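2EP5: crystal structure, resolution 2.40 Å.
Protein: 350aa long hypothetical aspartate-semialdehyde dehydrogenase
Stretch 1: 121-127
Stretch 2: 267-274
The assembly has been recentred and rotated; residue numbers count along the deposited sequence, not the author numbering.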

# COMPACT_ATOMS: atom_id res chain seq x y z
N ASN A 121 -19.96 23.96 13.61
CA ASN A 121 -18.53 23.74 13.55
C ASN A 121 -18.16 24.90 14.48
O ASN A 121 -18.00 26.04 14.04
CB ASN A 121 -17.94 23.95 12.15
CG ASN A 121 -16.50 23.47 12.06
OD1 ASN A 121 -15.90 23.10 13.07
ND2 ASN A 121 -15.93 23.46 10.85
N PRO A 122 -18.04 24.61 15.79
CA PRO A 122 -17.71 25.53 16.88
C PRO A 122 -17.06 26.87 16.52
O PRO A 122 -17.69 27.92 16.59
CB PRO A 122 -16.86 24.68 17.80
CG PRO A 122 -17.53 23.35 17.70
CD PRO A 122 -17.75 23.22 16.20
N GLU A 123 -15.79 26.83 16.14
CA GLU A 123 -15.05 28.04 15.79
C GLU A 123 -15.71 28.85 14.68
O GLU A 123 -15.71 30.08 14.71
CB GLU A 123 -13.62 27.69 15.36
CG GLU A 123 -12.72 27.15 16.47
CD GLU A 123 -12.84 25.65 16.68
OE1 GLU A 123 -13.86 25.06 16.28
OE2 GLU A 123 -11.91 25.05 17.26
N ILE A 124 -16.29 28.17 13.71
CA ILE A 124 -16.89 28.83 12.56
C ILE A 124 -18.25 29.53 12.76
O ILE A 124 -18.41 30.68 12.36
CB ILE A 124 -17.01 27.84 11.39
CG1 ILE A 124 -15.67 27.11 11.19
CG2 ILE A 124 -17.39 28.57 10.11
CD1 ILE A 124 -14.49 28.04 10.98
N ASN A 125 -19.21 28.84 13.37
CA ASN A 125 -20.53 29.44 13.53
C ASN A 125 -21.27 29.08 14.82
O ASN A 125 -22.44 28.68 14.78
CB ASN A 125 -21.41 29.07 12.33
CG ASN A 125 -21.64 27.57 12.21
OD1 ASN A 125 -20.82 26.77 12.66
ND2 ASN A 125 -22.74 27.18 11.60
N TRP A 126 -20.61 29.23 15.96
CA TRP A 126 -21.26 28.92 17.23
C TRP A 126 -22.51 29.77 17.44
O TRP A 126 -23.49 29.32 18.04
CB TRP A 126 -20.29 29.12 18.39
CG TRP A 126 -19.67 30.47 18.46
CD1 TRP A 126 -18.51 30.88 17.85
CD2 TRP A 126 -20.15 31.60 19.21
NE1 TRP A 126 -18.25 32.19 18.18
CE2 TRP A 126 -19.23 32.65 19.01
CE3 TRP A 126 -21.27 31.81 20.03
CZ2 TRP A 126 -19.40 33.91 19.59
CZ3 TRP A 126 -21.43 33.06 20.61
CH2 TRP A 126 -20.50 34.09 20.39
N GLU A 127 -22.48 31.00 16.93
CA GLU A 127 -23.59 31.93 17.04
C GLU A 127 -24.88 31.37 16.44
O GLU A 127 -25.98 31.75 16.84
CB GLU A 127 -23.26 33.26 16.35
CG GLU A 127 -22.01 33.95 16.87
CD GLU A 127 -20.85 33.91 15.88
OE1 GLU A 127 -20.49 32.80 15.41
OE2 GLU A 127 -20.29 34.99 15.58
N ASN A 267 -3.58 33.25 13.23
CA ASN A 267 -4.08 33.95 14.40
C ASN A 267 -5.57 33.72 14.62
O ASN A 267 -6.16 34.30 15.53
CB ASN A 267 -3.84 35.45 14.27
CG ASN A 267 -2.40 35.83 14.51
OD1 ASN A 267 -2.00 36.96 14.21
ND2 ASN A 267 -1.60 34.91 15.05
N PHE A 268 -6.18 32.88 13.79
CA PHE A 268 -7.61 32.63 13.94
C PHE A 268 -7.97 31.90 15.23
O PHE A 268 -7.56 30.76 15.44
CB PHE A 268 -8.16 31.82 12.77
CG PHE A 268 -9.66 31.60 12.84
CD1 PHE A 268 -10.54 32.68 12.79
CD2 PHE A 268 -10.18 30.31 12.96
CE1 PHE A 268 -11.92 32.48 12.86
CE2 PHE A 268 -11.56 30.10 13.03
CZ PHE A 268 -12.43 31.19 12.98
N LYS A 269 -8.74 32.58 16.07
CA LYS A 269 -9.22 32.02 17.34
C LYS A 269 -10.68 32.42 17.47
O LYS A 269 -11.10 33.43 16.91
CB LYS A 269 -8.43 32.57 18.53
CG LYS A 269 -7.02 32.04 18.66
CD LYS A 269 -6.45 32.38 20.03
CE LYS A 269 -4.94 32.24 20.06
NZ LYS A 269 -4.29 33.27 19.19
N SER A 270 -11.45 31.63 18.20
CA SER A 270 -12.86 31.92 18.36
C SER A 270 -13.27 31.67 19.81
O SER A 270 -12.41 31.54 20.69
CB SER A 270 -13.68 31.05 17.41
OG SER A 270 -15.04 31.44 17.39
N LEU A 271 -14.57 31.60 20.06
CA LEU A 271 -15.11 31.38 21.40
C LEU A 271 -14.56 30.13 22.08
O LEU A 271 -14.23 30.16 23.27
CB LEU A 271 -16.64 31.32 21.35
CG LEU A 271 -17.39 31.10 22.66
CD1 LEU A 271 -18.76 31.76 22.58
CD2 LEU A 271 -17.52 29.61 22.95
N PRO A 272 -14.46 29.01 21.34
CA PRO A 272 -13.93 27.78 21.94
C PRO A 272 -12.52 27.97 22.51
O PRO A 272 -12.17 27.38 23.54
CB PRO A 272 -13.96 26.78 20.78
CG PRO A 272 -15.14 27.25 19.97
CD PRO A 272 -14.96 28.76 19.98
N GLN A 273 -11.71 28.79 21.84
CA GLN A 273 -10.35 29.06 22.31
C GLN A 273 -10.36 30.04 23.48
O GLN A 273 -9.55 29.94 24.40
CB GLN A 273 -9.50 29.65 21.18
CG GLN A 273 -9.03 28.66 20.12
CD GLN A 273 -10.16 28.10 19.28
OE1 GLN A 273 -11.05 28.83 18.83
NE2 GLN A 273 -10.13 26.79 19.05
N GLN A 274 -11.28 30.99 23.43
CA GLN A 274 -11.39 32.00 24.46
C GLN A 274 -11.86 31.44 25.80
O GLN A 274 -11.36 31.84 26.85
CB GLN A 274 -12.33 33.11 23.99
CG GLN A 274 -11.80 33.91 22.82
CD GLN A 274 -12.88 34.71 22.12
OE1 GLN A 274 -13.77 35.27 22.76
NE2 GLN A 274 -12.81 34.76 20.79

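What does F268 find as stretch 2 first meets stretch 1? Its CA-to-CB bond points toward stretch 1, and its ring reaches E123 and I124. The I124 side chain starts away from stretch 2, yet its end comes back, leaving CD1 4.1 Å from F268 CE2, an apolar contact. E123 contributes too: its CB lies 3.9 Å from F268 CE2. K269, pointing away, takes no part.

What does S270 do where the two backbones come closest? The CA atoms of E123 and S270 are 5.1 Å apart, so a side chain as short as serine can span the gap. S270 OG donates a hydrogen bond to E123 O at 3.1 Å. The same hydroxyl sits at the edge of the W126 ring, with OG 3.4 Å from W126 NE1. S270 occupies the N-cap position of the helix that follows, but its side chain makes no capping bond.

How does the first turn of that helix use its apolar residues? L271 places CD1 over one face of W126, 3.4 Å from the centroid of the six-membered ring and only 4° off its normal, a CH-pi contact, with the methyl carbon almost directly above the ring centre. P272 meets another proline, its CG lying 3.8 Å from P122 CB, an apolar contact between two buried residues.

What does Q273 add as the helix proceeds? Its amide group works at both ends. Q273 OE1 accepts a hydrogen bond from S270 N at 2.9 Å, within its own stretch, while Q273 NE2 donates to E123 OE2 at 3.1 Å with a nearly straight angle of 164°. E123 is therefore held twice, through its backbone carbonyl by S270 and through its carboxylate by Q273.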